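Local coordinates for protein DltD (Streptococcus thermophilus LMG 18311, PDB 7DXM), which probably acts in dlt operon-mediated D-alanylation of lipoteichoic acid, as a membrane-associated O-acyltransfer protein with an SGNH-hydrolase-like fold, at residues L224-A229 / G349-V354; N262-V267 / Q307-A312. All blocks are in the same frame, centred on the assembly; numbering follows the deposited sequence.

Contact 1 (L224-A229 / G349-V354); sequences LAVRDA and GWKGWV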
# COMPACT_ATOMS: atom_id res chain seq x y z
N LEU A 224 -6.15 25.31 8.05
CA LEU A 224 -7.34 24.77 7.38
C LEU A 224 -7.64 23.37 7.87
O LEU A 224 -8.80 23.01 8.10
CB LEU A 224 -7.13 24.78 5.88
CG LEU A 224 -8.34 24.37 5.04
CD1 LEU A 224 -9.53 25.38 5.12
CD2 LEU A 224 -7.91 24.12 3.59
N ALA A 225 -6.59 22.57 8.05
CA ALA A 225 -6.75 21.24 8.61
C ALA A 225 -7.40 21.29 9.98
O ALA A 225 -8.27 20.47 10.28
CB ALA A 225 -5.40 20.54 8.67
N VAL A 226 -7.00 22.23 10.84
CA VAL A 226 -7.59 22.20 12.18
C VAL A 226 -9.03 22.69 12.15
O VAL A 226 -9.89 22.13 12.84
CB VAL A 226 -6.74 22.96 13.23
CG1 VAL A 226 -5.29 22.47 13.21
CG2 VAL A 226 -6.85 24.51 13.06
N ARG A 227 -9.34 23.70 11.33
CA ARG A 227 -10.72 24.17 11.22
C ARG A 227 -11.63 23.05 10.74
O ARG A 227 -12.68 22.78 11.34
CB ARG A 227 -10.81 25.38 10.29
CG ARG A 227 -10.69 26.73 10.98
CD ARG A 227 -9.35 27.47 10.64
NE ARG A 227 -8.97 28.49 11.64
CZ ARG A 227 -9.35 29.77 11.60
NH1 ARG A 227 -10.13 30.20 10.60
NH2 ARG A 227 -8.96 30.61 12.57
N ASP A 228 -11.24 22.36 9.67
CA ASP A 228 -12.09 21.33 9.09
C ASP A 228 -12.17 20.09 9.98
O ASP A 228 -13.25 19.53 10.18
CB ASP A 228 -11.57 20.97 7.70
CG ASP A 228 -11.88 22.04 6.68
OD1 ASP A 228 -12.67 22.96 7.00
OD2 ASP A 228 -11.37 21.95 5.54
N ALA A 229 -11.03 19.64 10.51
CA ALA A 229 -11.04 18.58 11.50
C ALA A 229 -11.97 18.90 12.67
O ALA A 229 -12.64 18.00 13.19
CB ALA A 229 -9.62 18.33 12.01
N GLY A 349 -5.25 11.70 8.48
CA GLY A 349 -5.99 12.66 7.68
C GLY A 349 -5.70 14.06 8.18
O GLY A 349 -4.95 14.27 9.14
N TRP A 350 -6.29 15.03 7.49
CA TRP A 350 -6.21 16.40 7.96
C TRP A 350 -4.77 16.84 8.23
O TRP A 350 -3.94 16.89 7.31
CB TRP A 350 -7.09 16.53 9.20
CG TRP A 350 -8.58 16.45 8.91
CD1 TRP A 350 -9.26 17.10 7.91
CD2 TRP A 350 -9.56 15.69 9.63
NE1 TRP A 350 -10.60 16.79 7.97
CE2 TRP A 350 -10.81 15.93 9.01
CE3 TRP A 350 -9.51 14.83 10.75
CZ2 TRP A 350 -12.00 15.36 9.48
CZ3 TRP A 350 -10.69 14.26 11.21
CH2 TRP A 350 -11.92 14.53 10.57
N LYS A 351 -4.45 17.13 9.49
CA LYS A 351 -3.08 17.52 9.83
C LYS A 351 -2.10 16.42 9.48
O LYS A 351 -1.02 16.68 8.92
CB LYS A 351 -2.98 17.88 11.32
CG LYS A 351 -2.80 19.37 11.59
CD LYS A 351 -2.29 19.70 13.01
CE LYS A 351 -1.60 21.08 13.00
NZ LYS A 351 -1.37 21.68 14.33
N GLY A 352 -2.47 15.16 9.76
CA GLY A 352 -1.65 14.04 9.34
C GLY A 352 -1.32 14.09 7.86
O GLY A 352 -0.21 13.74 7.46
N TRP A 353 -2.28 14.54 7.03
CA TRP A 353 -2.02 14.63 5.59
C TRP A 353 -0.94 15.66 5.29
O TRP A 353 -0.12 15.47 4.39
CB TRP A 353 -3.28 14.96 4.81
CG TRP A 353 -4.24 13.80 4.48
CD1 TRP A 353 -5.61 13.85 4.55
CD2 TRP A 353 -3.91 12.46 4.04
NE1 TRP A 353 -6.14 12.64 4.18
CE2 TRP A 353 -5.13 11.78 3.86
CE3 TRP A 353 -2.72 11.78 3.77
CZ2 TRP A 353 -5.18 10.45 3.43
CZ3 TRP A 353 -2.78 10.45 3.34
CH2 TRP A 353 -4.01 9.81 3.18
N VAL A 354 -0.93 16.76 6.05
CA VAL A 354 0.08 17.80 5.86
C VAL A 354 1.45 17.30 6.29
O VAL A 354 2.46 17.49 5.59
CB VAL A 354 -0.33 19.06 6.64
CG1 VAL A 354 0.80 20.07 6.61
CG2 VAL A 354 -1.63 19.62 6.06

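Contact 2 (N262-V267 / Q307-A312); sequences NLSYEV and QDMYDA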
# COMPACT_ATOMS: atom_id res chain seq x y z
N ASN A 262 -4.11 -7.62 24.30
CA ASN A 262 -3.06 -8.59 24.03
C ASN A 262 -2.67 -8.68 22.57
O ASN A 262 -1.78 -9.47 22.24
CB ASN A 262 -3.50 -9.96 24.52
CG ASN A 262 -3.24 -10.15 25.99
OD1 ASN A 262 -2.10 -10.05 26.46
ND2 ASN A 262 -4.31 -10.39 26.73
N LEU A 263 -3.29 -7.88 21.69
CA LEU A 263 -3.01 -7.94 20.26
C LEU A 263 -1.60 -7.46 19.95
O LEU A 263 -1.15 -6.43 20.46
CB LEU A 263 -4.03 -7.10 19.49
CG LEU A 263 -3.80 -6.87 17.99
CD1 LEU A 263 -3.44 -8.18 17.29
CD2 LEU A 263 -4.98 -6.14 17.31
N SER A 264 -0.90 -8.20 19.09
CA SER A 264 0.45 -7.85 18.66
C SER A 264 0.56 -7.86 17.14
O SER A 264 -0.20 -8.55 16.45
CB SER A 264 1.47 -8.81 19.27
OG SER A 264 2.71 -8.75 18.60
N TYR A 265 1.51 -7.07 16.61
CA TYR A 265 1.87 -7.07 15.19
C TYR A 265 3.30 -7.56 14.95
O TYR A 265 3.87 -7.31 13.88
CB TYR A 265 1.69 -5.68 14.61
CG TYR A 265 0.31 -5.13 14.78
CD1 TYR A 265 -0.78 -5.80 14.27
CD2 TYR A 265 0.09 -3.91 15.41
CE1 TYR A 265 -2.06 -5.30 14.40
CE2 TYR A 265 -1.19 -3.39 15.55
CZ TYR A 265 -2.27 -4.10 15.03
OH TYR A 265 -3.56 -3.63 15.12
N GLU A 266 3.90 -8.23 15.95
CA GLU A 266 5.32 -8.57 15.92
C GLU A 266 5.60 -9.88 15.23
O GLU A 266 6.73 -10.10 14.78
CB GLU A 266 5.87 -8.64 17.33
CG GLU A 266 6.13 -7.30 17.98
CD GLU A 266 6.94 -7.44 19.27
OE1 GLU A 266 6.53 -6.80 20.27
OE2 GLU A 266 7.96 -8.18 19.29
N VAL A 267 4.62 -10.78 15.16
CA VAL A 267 4.75 -12.01 14.40
C VAL A 267 3.74 -11.97 13.27
O VAL A 267 2.54 -11.77 13.51
CB VAL A 267 4.55 -13.25 15.28
CG1 VAL A 267 5.12 -14.46 14.60
CG2 VAL A 267 5.19 -13.03 16.62
N GLN A 307 1.39 0.59 22.99
CA GLN A 307 2.23 1.40 22.12
C GLN A 307 3.66 0.88 22.04
O GLN A 307 4.33 1.10 21.03
CB GLN A 307 2.22 2.86 22.56
CG GLN A 307 3.18 3.80 21.78
CD GLN A 307 2.82 4.04 20.30
OE1 GLN A 307 1.67 4.34 19.96
NE2 GLN A 307 3.82 3.94 19.43
N ASP A 308 4.13 0.16 23.05
CA ASP A 308 5.50 -0.35 22.96
C ASP A 308 5.59 -1.53 22.02
O ASP A 308 6.64 -1.76 21.38
CB ASP A 308 6.00 -0.71 24.34
CG ASP A 308 6.85 0.37 24.91
OD1 ASP A 308 7.88 0.70 24.25
OD2 ASP A 308 6.45 0.91 25.97
N MET A 309 4.52 -2.32 21.93
CA MET A 309 4.45 -3.36 20.92
C MET A 309 4.50 -2.75 19.53
O MET A 309 5.23 -3.22 18.65
CB MET A 309 3.18 -4.18 21.11
CG MET A 309 2.94 -5.20 20.00
SD MET A 309 2.00 -4.53 18.60
CE MET A 309 0.72 -3.62 19.45
N TYR A 310 3.67 -1.72 19.31
CA TYR A 310 3.72 -0.92 18.09
C TYR A 310 5.15 -0.50 17.79
O TYR A 310 5.63 -0.62 16.66
CB TYR A 310 2.82 0.30 18.26
CG TYR A 310 2.14 0.78 17.01
CD1 TYR A 310 1.06 0.09 16.47
CD2 TYR A 310 2.57 1.94 16.37
CE1 TYR A 310 0.42 0.55 15.32
CE2 TYR A 310 1.94 2.40 15.22
CZ TYR A 310 0.86 1.70 14.70
OH TYR A 310 0.23 2.17 13.56
N ASP A 311 5.85 -0.01 18.82
CA ASP A 311 7.19 0.52 18.63
C ASP A 311 8.17 -0.59 18.24
O ASP A 311 9.03 -0.39 17.37
CB ASP A 311 7.64 1.25 19.90
CG ASP A 311 6.87 2.57 20.13
OD1 ASP A 311 6.26 3.12 19.17
OD2 ASP A 311 6.88 3.08 21.29
N ALA A 312 8.03 -1.77 18.85
CA ALA A 312 8.88 -2.90 18.47
C ALA A 312 8.58 -3.38 17.05
O ALA A 312 9.49 -3.77 16.30
CB ALA A 312 8.71 -4.04 19.47

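Contact 1 (L224-A229 / G349-V354)
CA and CB of A229 sit over one face of the indole of W350, and this pair makes the tight half of the contact. The CA of A229 stands over the centre of the six-membered ring of W350, 3.8 Å from its centroid and 16° off the ring normal, the geometry of a CH-pi contact. CB of A229 covers the same face nearer the ring fusion, 3.6 Å from CD2 of W350. CG of W350 is anti to its carbonyl carbon, beside the backbone N (chi1 -71°), and chi2 of -46° turns the ring. One helical turn earlier, CB of A225 meets the backbone, 3.6 Å from N of K351, and the CA atoms of A225 and W350 are only 4.9 Å apart, an approach that the small alanine side chain allows.

The looser side is formed by V226 and K351, both partly exposed. Their side chains cross obliquely: CE of K351 comes within 3.9 Å of CG1 of V226, with NZ slightly farther off.

W350 is the N-cap residue of helix 351-365, and its backbone N is hydrogen-bonded to D52. The contact sets helix 218-231 against the start of that helix, and the W350 side chain lies near, without touching, S46, H347 and D344, which have the geometry of a possible Ser-His-Asp triad. No hydrogen bond crosses between the segments, which implies that ring-face and methyl packing carries the contact.

Contact 2 (N262-V267 / Q307-A312)
S264 and M309 have their CA atoms 6.4 Å apart, and the pairs Y265-Y310 and E266-A312 follow at 7.0 and 7.2 Å, so the irregular segment 262-267 keeps a nearly even spacing from the first turns of helix 307-322. M309 carries most of the contact. Its CG is anti to the backbone N (chi1 173°); the bend at chi2 places SD against the loop backbone, where the N of Y265 makes a weak hydrogen bond to SD of M309 (3.3 Å, N-H...S angle 150°), and that at chi3 turns CE toward the carbonyl O of L263, 3.5 Å away.

The loop between helices 253-256 and 270-283 is thus laid on helix 307-322, whose K316 also bonds to the carbonyl O of E266. S264 OG accepts from the backbone N of E266 at 3.0 Å, forming an ST turn, while the sulfur of M309 approaches the ring of Y265 obliquely, 53° off the normal, as a Met-aromatic contact. Y265 and Y310 meet ring edge to ring edge, CE2 of Y265 against CD1 of Y310 at 4.2 Å; the hydroxyl of Y310 is hydrogen-bonded to the carbonyl O of P293. At the partly exposed side, the extended E266 slides past M309 in the opposite direction and brings OE1 to within 3.6 Å of CB of A312.

How the contacts relate
Both contacts are partly buried and lie well out in the fold: their centres are about 22 Å (contact 1) and about 20 Å (contact 2) from the centre of the chain. They share no helix: contact 1 joins helix 218-231 to the start of helix 351-365, whereas contact 2 lays an irregular loop on the beginning of helix 307-322. Along the chain contact 2 is nested within the span that contact 1 closes, yet their nearest atoms remain about 12 Å apart and do not touch. The chemistry differs: in contact 1 a helix and the N-cap of another meet through methyl and indole surfaces, while in contact 2 the loop offers a backbone N-H to a thioether.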